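Local coordinates for protein TRAP-type C4-dicarboxylate:H+ symport system substrate-binding component DctP (Shewanella oneidensis, PDB 4MX6) that probably serves as the periplasmic substrate-binding component of a TRAP transporter, capturing C4-dicarboxylates such as succinate for uptake by proton symport, at residues Lys177-Ala182 with Gln217-Ser222; His235-Asn240 with Val301-Ala306. All coordinates share one frame; numbering follows the deposited sequence.

Overall arrangement
Both contacts reach the same four-stranded mixed sheet, at its two outermost strands: 217-219 belongs to contact 1, and the end of 299-301 to contact 2. Contact 1 is buried in the core, where strand 177-180, from a separate two-stranded parallel sheet, meets 217-219 by packing of the F178 ring and, farther along, through waters and the bound succinate. Contact 2 lies farther from the centre of the chain and is only partly buried; there strand 235-237 pairs directly with V301 through backbone bonds, and small aliphatic contacts fill in beside them. Charge and water thus dominate the first, and sheet pairing the second. W221, beginning helix 221-226, joins them by packing its CZ3 3.7 Å from CG2 of I236.

Contact 1 (Lys177-Ala182 with Gln217-Ser222). With SIN (succinic acid), chain B.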
ATOM      1  N   LYS A 177      11.418   2.678  17.928  1.00 10.27           N
ATOM      2  CA  LYS A 177      11.843   2.476  16.548  1.00  9.83           C
ATOM      3  C   LYS A 177      10.710   1.826  15.763  1.00  8.98           C
ATOM      4  O   LYS A 177      10.241   0.747  16.138  1.00  9.66           O
ATOM      5  CB  LYS A 177      13.082   1.571  16.507  1.00 11.13           C
ATOM      6  CG  LYS A 177      14.377   2.274  16.880  1.00 13.19           C
ATOM      7  CD  LYS A 177      15.583   1.334  16.902  1.00 14.80           C
ATOM      8  CE  LYS A 177      15.572   0.423  18.098  1.00 16.55           C
ATOM      9  NZ  LYS A 177      16.968   0.037  18.440  1.00 17.89           N
ATOM     10  N   PHE A 178      10.276   2.475  14.680  1.00  8.22           N
ATOM     11  CA  PHE A 178       9.248   1.930  13.799  1.00  8.26           C
ATOM     12  C   PHE A 178       9.824   1.706  12.412  1.00  7.92           C
ATOM     13  O   PHE A 178      10.411   2.609  11.827  1.00  8.74           O
ATOM     14  CB  PHE A 178       8.059   2.891  13.668  1.00  8.57           C
ATOM     15  CG  PHE A 178       7.173   2.947  14.886  1.00  8.61           C
ATOM     16  CD1 PHE A 178       7.491   3.765  15.958  1.00  9.71           C
ATOM     17  CD2 PHE A 178       6.005   2.202  14.949  1.00  9.72           C
ATOM     18  CE1 PHE A 178       6.675   3.832  17.064  1.00 11.32           C
ATOM     19  CE2 PHE A 178       5.184   2.269  16.067  1.00 10.90           C
ATOM     20  CZ  PHE A 178       5.523   3.087  17.116  1.00 11.46           C
ATOM     21  N   ARG A 179       9.622   0.518  11.862  1.00  7.44           N
ATOM     22  CA  ARG A 179       9.857   0.340  10.435  1.00  7.27           C
ATOM     23  C   ARG A 179       8.825   1.148   9.666  1.00  6.80           C
ATOM     24  O   ARG A 179       7.661   1.219  10.056  1.00  7.41           O
ATOM     25  CB  ARG A 179       9.754  -1.125  10.041  1.00  7.31           C
ATOM     26  CG  ARG A 179       9.925  -1.387   8.540  1.00  6.90           C
ATOM     27  CD  ARG A 179       8.593  -1.462   7.798  1.00  7.03           C
ATOM     28  NE  ARG A 179       8.793  -1.665   6.360  1.00  6.86           N
ATOM     29  CZ  ARG A 179       7.814  -1.913   5.498  1.00  6.35           C
ATOM     30  NH1 ARG A 179       8.090  -2.016   4.207  1.00  7.07           N
ATOM     31  NH2 ARG A 179       6.566  -2.041   5.909  1.00  6.86           N
ATOM     32  N   VAL A 180       9.265   1.723   8.553  1.00  7.22           N
ATOM     33  CA  VAL A 180       8.377   2.335   7.570  1.00  6.89           C
ATOM     34  C   VAL A 180       8.720   1.803   6.179  1.00  6.89           C
ATOM     35  O   VAL A 180       9.860   1.425   5.887  1.00  7.13           O
ATOM     36  CB  VAL A 180       8.442   3.887   7.564  1.00  8.11           C
ATOM     37  CG1 VAL A 180       7.811   4.445   8.828  1.00  9.30           C
ATOM     38  CG2 VAL A 180       9.866   4.382   7.365  1.00  8.96           C
ATOM     39  N   MET A 181       7.707   1.810   5.316  1.00  6.62           N
ATOM     40  CA  MET A 181       7.939   1.755   3.881  1.00  7.14           C
ATOM     41  C   MET A 181       8.878   2.899   3.503  1.00  7.47           C
ATOM     42  O   MET A 181       8.987   3.891   4.225  1.00  7.51           O
ATOM     43  CB  MET A 181       6.610   1.878   3.131  1.00  6.75           C
ATOM     44  CG  MET A 181       5.661   0.712   3.395  1.00  6.72           C
ATOM     45  SD  MET A 181       4.086   0.802   2.521  1.00  6.82           S
ATOM     46  CE  MET A 181       3.165   1.969   3.525  1.00  7.04           C
ATOM     47  N   ALA A 182       9.534   2.785   2.353  1.00  8.22           N
ATOM     48  CA  ALA A 182      10.562   3.754   1.980  1.00  9.19           C
ATOM     49  C   ALA A 182       9.965   5.071   1.475  1.00  9.53           C
ATOM     50  O   ALA A 182       9.930   5.340   0.280  1.00 12.51           O
ATOM     51  CB  ALA A 182      11.508   3.158   0.964  1.00 11.85           C
ATOM     52  N   GLN A 217       5.554  -1.093  14.022  1.00  7.25           N
ATOM     53  CA  GLN A 217       5.369  -0.822  12.606  1.00  7.01           C
ATOM     54  C   GLN A 217       3.931  -0.358  12.390  1.00  6.87           C
ATOM     55  O   GLN A 217       3.185  -0.171  13.356  1.00  7.34           O
ATOM     56  CB  GLN A 217       5.749  -2.048  11.749  1.00  7.29           C
ATOM     57  CG  GLN A 217       4.985  -3.343  12.056  1.00  8.35           C
ATOM     58  CD  GLN A 217       3.630  -3.417  11.376  1.00  8.75           C
ATOM     59  OE1 GLN A 217       3.539  -3.416  10.152  1.00  8.91           O
ATOM     60  NE2 GLN A 217       2.567  -3.470  12.173  1.00  9.89           N
ATOM     61  N   GLU A 218       3.550  -0.128  11.135  1.00  6.58           N
ATOM     62  CA  GLU A 218       2.185   0.290  10.793  1.00  6.10           C
ATOM     63  C   GLU A 218       1.738  -0.546   9.598  1.00  5.44           C
ATOM     64  O   GLU A 218       2.476  -0.688   8.614  1.00  6.05           O
ATOM     65  CB  GLU A 218       2.112   1.791  10.462  1.00  6.48           C
ATOM     66  CG  GLU A 218       3.146   2.242   9.438  1.00  6.76           C
ATOM     67  CD  GLU A 218       2.852   3.583   8.766  1.00  6.76           C
ATOM     68  OE1 GLU A 218       2.066   4.378   9.306  1.00  7.54           O
ATOM     69  OE2 GLU A 218       3.396   3.818   7.664  1.00  7.39           O
ATOM     70  N   ASN A 219       0.529  -1.087   9.652  1.00  5.28           N
ATOM     71  CA  ASN A 219       0.047  -1.889   8.532  1.00  5.29           C
ATOM     72  C   ASN A 219      -1.436  -2.199   8.665  1.00  4.85           C
ATOM     73  O   ASN A 219      -2.058  -1.933   9.696  1.00  5.72           O
ATOM     74  CB  ASN A 219       0.865  -3.178   8.342  1.00  5.82           C
ATOM     75  CG  ASN A 219       1.279  -3.344   6.903  1.00  5.59           C
ATOM     76  OD1 ASN A 219       0.421  -3.370   6.014  1.00  6.07           O
ATOM     77  ND2 ASN A 219       2.577  -3.355   6.645  1.00  6.19           N
ATOM     78  N   THR A 220      -1.997  -2.765   7.607  1.00  5.43           N
ATOM     79  CA  THR A 220      -3.400  -3.115   7.601  1.00  5.42           C
ATOM     80  C   THR A 220      -3.624  -4.438   8.317  1.00  5.46           C
ATOM     81  O   THR A 220      -2.687  -5.225   8.513  1.00  5.85           O
ATOM     82  CB  THR A 220      -3.924  -3.245   6.161  1.00  6.29           C
ATOM     83  OG1 THR A 220      -3.280  -4.380   5.564  1.00  6.08           O
ATOM     84  CG2 THR A 220      -3.636  -1.974   5.347  1.00  7.40           C
ATOM     85  N   TRP A 221      -4.865  -4.718   8.683  1.00  6.06           N
ATOM     86  CA  TRP A 221      -5.188  -6.009   9.294  1.00  6.21           C
ATOM     87  C   TRP A 221      -4.733  -7.164   8.403  1.00  5.89           C
ATOM     88  O   TRP A 221      -4.243  -8.167   8.905  1.00  6.69           O
ATOM     89  CB  TRP A 221      -6.682  -6.158   9.605  1.00  7.30           C
ATOM     90  CG  TRP A 221      -7.209  -5.166  10.583  1.00  8.21           C
ATOM     91  CD1 TRP A 221      -8.092  -4.175  10.315  1.00  9.38           C
ATOM     92  CD2 TRP A 221      -6.906  -5.063  11.984  1.00  8.94           C
ATOM     93  NE1 TRP A 221      -8.360  -3.456  11.441  1.00 10.78           N
ATOM     94  CE2 TRP A 221      -7.642  -3.967  12.482  1.00  9.88           C
ATOM     95  CE3 TRP A 221      -6.090  -5.778  12.861  1.00 10.71           C
ATOM     96  CZ2 TRP A 221      -7.592  -3.576  13.813  1.00 11.53           C
ATOM     97  CZ3 TRP A 221      -6.059  -5.386  14.191  1.00 12.60           C
ATOM     98  CH2 TRP A 221      -6.809  -4.298  14.646  1.00 12.75           C
ATOM     99  N   SER A 222      -4.923  -7.044   7.090  1.00  5.98           N
ATOM    100  CA  SER A 222      -4.593  -8.140   6.183  1.00  5.80           C
ATOM    101  C   SER A 222      -3.110  -8.465   6.204  1.00  5.66           C
ATOM    102  O   SER A 222      -2.745  -9.638   6.264  1.00  6.38           O
ATOM    103  CB  SER A 222      -5.020  -7.810   4.757  1.00  6.35           C
ATOM    104  OG  SER A 222      -4.380  -8.668   3.820  1.00  7.80           O
TER
HETATM  105  C1  SIN B 401       2.264  -4.387   0.616  1.00  5.37           C
HETATM  106  O1  SIN B 401       2.520  -4.292  -0.613  1.00  6.06           O
HETATM  107  O2  SIN B 401       1.106  -4.548   1.057  1.00  5.25           O
HETATM  108  C2  SIN B 401       3.389  -4.233   1.607  1.00  5.55           C
HETATM  109  C3  SIN B 401       3.279  -2.869   2.286  1.00  6.05           C
HETATM  110  C4  SIN B 401       4.443  -2.602   3.205  1.00  6.09           C
HETATM  111  O3  SIN B 401       4.218  -2.418   4.436  1.00  6.67           O
HETATM  112  O4  SIN B 401       5.605  -2.550   2.746  1.00  6.25           O
HETATM  113  O   HOH W   1       5.535   0.036   8.893  1.00  7.74           O
HETATM  114  O   HOH W   2       5.079  -2.606   8.236  1.00  9.07           O
HETATM  115  O   HOH W   3       5.082   1.879   6.724  1.00  7.46           O
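F178 and Q217 bring their CA atoms within 4.9 Å where strand 177-180 passes strand 217-219, the short axes inclined at 39°. The F178 ring lies obliquely to the Q217 backbone, its CD2 3.5 Å from Q217 N, while F190 of helix 184-191 stacks on the ring. Beyond this point water spans the separation: one molecule joins R179 O to E218 N, and another links M181 N to OE2 of E218. That carboxylate has further partners, with H241 and Q189 at OE1 and K159 in a salt bridge at OE2.

R179 leaves its strand with CG anti to the backbone N (chi1 177°) and bends at chi2, which brings the guanidinium end-on to succinate. This two-pronged arginine-carboxylate pairing is the hallmark of substrate recognition in TRAP solute-binding proteins: NH1 donates to succinate O4 over 2.9 Å, and NH2 to O3 over 2.8 Å, both nearly straight. K200 O accepts a hydrogen bond from NE, so the group is gripped at all three nitrogens and its rotation is fixed. M181 N sits 3.7 Å above one guanidinium face, and M181 CG approaches succinate O4. From the other strand, N219 ND2 gives O3 a second, more bent bond of 2.9 Å (140°). A water accepts from both R179 NH2 and N219 ND2, while N219 OD1 receives T220 N and N223 ND2, holding the amide in orientation.

Contact 2 (His235-Asn240 with Val301-Ala306); sequences HITESN and VTLSPA
T237 and V301 form a parallel beta bridge, their CA atoms 4.5 Å apart and their side chains on the same face of the sheet. V301 bonds to the residues flanking T237: its N donates to I236 O over 2.8 Å, and its O receives E238 N over 2.9 Å in an almost straight bond (170°).

The T237 side chain starts at CB, which faces CB of V301. With chi1 at -61°, OG1 stands beside the backbone N, 3.5 Å from V301 CB, and is hydrogen-bonded to L167 N. CG2, anti to that N, reaches L303 CD2 at 3.8 Å, the two side chains crossing at about a right angle, and V301 CG1 lies against both branches. An alanine here would probably leave L167 N without its side-chain acceptor and open a gap beside the L303 methyl. The other V301 methyl, CG2, meets the edge of the H235 ring at CD2, 3.9 Å away.

Past the bridge the backbones diverge and a water fills in, donating to E238 O and accepting from L303 N. L303 CD1 still reaches S239 CA, 4.0 Å off. The E238 carboxylate turns to a salt bridge with K289. E238 centres an inverse gamma turn, and S304 caps helix 305-326, so the whole is a short parallel pairing at the edge of a mixed sheet, ended by a turn on one strand and a helix start on the other.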
ATOM      1  N   HIS A 235       0.713  -5.374  21.346  1.00  9.64           N
ATOM      2  CA  HIS A 235      -0.404  -4.431  21.289  1.00  9.98           C
ATOM      3  C   HIS A 235      -0.618  -3.871  19.901  1.00  9.20           C
ATOM      4  O   HIS A 235       0.328  -3.440  19.247  1.00  9.33           O
ATOM      5  CB  HIS A 235      -0.135  -3.267  22.229  1.00 10.40           C
ATOM      6  CG  HIS A 235      -0.253  -3.633  23.664  1.00 11.47           C
ATOM      7  ND1 HIS A 235       0.783  -4.178  24.395  1.00 12.09           N
ATOM      8  CD2 HIS A 235      -1.312  -3.562  24.501  1.00 12.18           C
ATOM      9  CE1 HIS A 235       0.365  -4.417  25.623  1.00 12.66           C
ATOM     10  NE2 HIS A 235      -0.903  -4.056  25.711  1.00 13.37           N
ATOM     11  N   ILE A 236      -1.872  -3.867  19.463  1.00  8.94           N
ATOM     12  CA  ILE A 236      -2.252  -3.278  18.177  1.00  9.27           C
ATOM     13  C   ILE A 236      -3.215  -2.150  18.473  1.00  9.23           C
ATOM     14  O   ILE A 236      -4.244  -2.360  19.108  1.00 10.21           O
ATOM     15  CB  ILE A 236      -2.944  -4.308  17.258  1.00 10.66           C
ATOM     16  CG1 ILE A 236      -2.052  -5.526  17.073  1.00 12.56           C
ATOM     17  CG2 ILE A 236      -3.330  -3.670  15.913  1.00 10.26           C
ATOM     18  CD1 ILE A 236      -2.712  -6.666  16.322  1.00 13.97           C
ATOM     19  N   THR A 237      -2.874  -0.951  18.031  1.00  8.67           N
ATOM     20  CA  THR A 237      -3.693   0.217  18.271  1.00  8.71           C
ATOM     21  C   THR A 237      -4.457   0.546  16.983  1.00  8.37           C
ATOM     22  O   THR A 237      -3.858   0.751  15.922  1.00  8.58           O
ATOM     23  CB  THR A 237      -2.816   1.387  18.737  1.00 10.01           C
ATOM     24  OG1 THR A 237      -2.165   1.040  19.971  1.00 10.41           O
ATOM     25  CG2 THR A 237      -3.649   2.622  18.981  1.00 10.60           C
ATOM     26  N   GLU A 238      -5.782   0.520  17.077  1.00  8.86           N
ATOM     27  CA  GLU A 238      -6.656   0.748  15.928  1.00  9.62           C
ATOM     28  C   GLU A 238      -6.783   2.245  15.664  1.00  9.08           C
ATOM     29  O   GLU A 238      -7.758   2.890  16.028  1.00 10.38           O
ATOM     30  CB  GLU A 238      -8.016   0.090  16.153  1.00 11.22           C
ATOM     31  CG  GLU A 238      -8.912   0.076  14.916  1.00 13.96           C
ATOM     32  CD  GLU A 238     -10.081  -0.901  15.048  1.00 17.76           C
ATOM     33  OE1 GLU A 238     -10.268  -1.476  16.131  1.00 19.64           O
ATOM     34  OE2 GLU A 238     -10.818  -1.109  14.066  1.00 20.07           O
ATOM     35  N   SER A 239      -5.758   2.763  15.009  1.00  7.83           N
ATOM     36  CA  SER A 239      -5.564   4.175  14.780  1.00  7.51           C
ATOM     37  C   SER A 239      -6.119   4.651  13.434  1.00  7.57           C
ATOM     38  O   SER A 239      -6.428   5.825  13.286  1.00  7.86           O
ATOM     39  CB  SER A 239      -4.069   4.447  14.852  1.00  8.04           C
ATOM     40  OG  SER A 239      -3.363   3.478  14.098  1.00  7.79           O
ATOM     41  N   ASN A 240      -6.204   3.761  12.441  1.00  7.32           N
ATOM     42  CA  ASN A 240      -6.661   4.149  11.099  1.00  7.36           C
ATOM     43  C   ASN A 240      -5.980   5.433  10.632  1.00  7.03           C
ATOM     44  O   ASN A 240      -6.625   6.318  10.066  1.00  7.82           O
ATOM     45  CB  ASN A 240      -8.185   4.305  11.069  1.00  8.21           C
ATOM     46  CG  ASN A 240      -8.902   2.999  11.319  1.00  9.69           C
ATOM     47  OD1 ASN A 240      -8.658   2.006  10.641  1.00 10.30           O
ATOM     48  ND2 ASN A 240      -9.820   2.999  12.275  1.00 12.04           N
ATOM     49  N   VAL A 301      -6.106  -2.145  21.141  1.00 13.57           N
ATOM     50  CA  VAL A 301      -6.169  -0.865  21.836  1.00 13.94           C
ATOM     51  C   VAL A 301      -7.037   0.045  20.971  1.00 13.62           C
ATOM     52  O   VAL A 301      -6.777   0.220  19.783  1.00 13.86           O
ATOM     53  CB  VAL A 301      -4.750  -0.249  21.994  1.00 14.68           C
ATOM     54  CG1 VAL A 301      -4.815   1.106  22.643  1.00 14.99           C
ATOM     55  CG2 VAL A 301      -3.842  -1.184  22.802  1.00 16.26           C
ATOM     56  N   THR A 302      -8.092   0.581  21.565  1.00 13.96           N
ATOM     57  CA  THR A 302      -9.029   1.455  20.880  1.00 15.35           C
ATOM     58  C   THR A 302      -8.748   2.892  21.314  1.00 15.22           C
ATOM     59  O   THR A 302      -8.320   3.111  22.433  1.00 17.66           O
ATOM     60  CB  THR A 302     -10.481   1.036  21.246  1.00 19.17           C
ATOM     61  OG1 THR A 302     -10.752  -0.258  20.684  1.00 21.41           O
ATOM     62  CG2 THR A 302     -11.501   2.030  20.750  1.00 20.83           C
ATOM     63  N   LEU A 303      -8.967   3.860  20.429  1.00 14.00           N
ATOM     64  CA  LEU A 303      -8.773   5.277  20.755  1.00 13.91           C
ATOM     65  C   LEU A 303     -10.105   5.951  21.029  1.00 15.05           C
ATOM     66  O   LEU A 303     -11.048   5.801  20.255  1.00 16.11           O
ATOM     67  CB  LEU A 303      -8.109   6.022  19.600  1.00 13.38           C
ATOM     68  CG  LEU A 303      -6.733   5.530  19.160  1.00 12.91           C
ATOM     69  CD1 LEU A 303      -6.171   6.430  18.059  1.00 12.62           C
ATOM     70  CD2 LEU A 303      -5.778   5.461  20.330  1.00 14.18           C
ATOM     71  N   SER A 304     -10.178   6.711  22.115  1.00 14.85           N
ATOM     72  CA  SER A 304     -11.321   7.579  22.344  1.00 16.34           C
ATOM     73  C   SER A 304     -11.287   8.730  21.344  1.00 15.78           C
ATOM     74  O   SER A 304     -10.272   8.988  20.706  1.00 15.22           O
ATOM     75  CB  SER A 304     -11.304   8.149  23.763  1.00 17.37           C
ATOM     76  OG  SER A 304     -10.338   9.177  23.876  1.00 17.46           O
ATOM     77  N   PRO A 305     -12.399   9.444  21.211  1.00 16.16           N
ATOM     78  CA  PRO A 305     -12.395  10.571  20.274  1.00 16.23           C
ATOM     79  C   PRO A 305     -11.313  11.598  20.590  1.00 14.63           C
ATOM     80  O   PRO A 305     -10.641  12.069  19.668  1.00 14.47           O
ATOM     81  CB  PRO A 305     -13.781  11.175  20.467  1.00 17.20           C
ATOM     82  CG  PRO A 305     -14.622  10.008  20.859  1.00 17.75           C
ATOM     83  CD  PRO A 305     -13.744   9.167  21.740  1.00 16.79           C
ATOM     84  N   ALA A 306     -11.140  11.944  21.863  1.00 13.98           N
ATOM     85  CA  ALA A 306     -10.110  12.893  22.240  1.00 13.31           C
ATOM     86  C   ALA A 306      -8.719  12.332  21.987  1.00 12.95           C
ATOM     87  O   ALA A 306      -7.822  13.068  21.600  1.00 12.83           O
ATOM     88  CB  ALA A 306     -10.258  13.317  23.697  1.00 13.48           C
TER
HETATM   89  O   HOH W   4      -9.768   3.123  17.756  1.00 17.47           O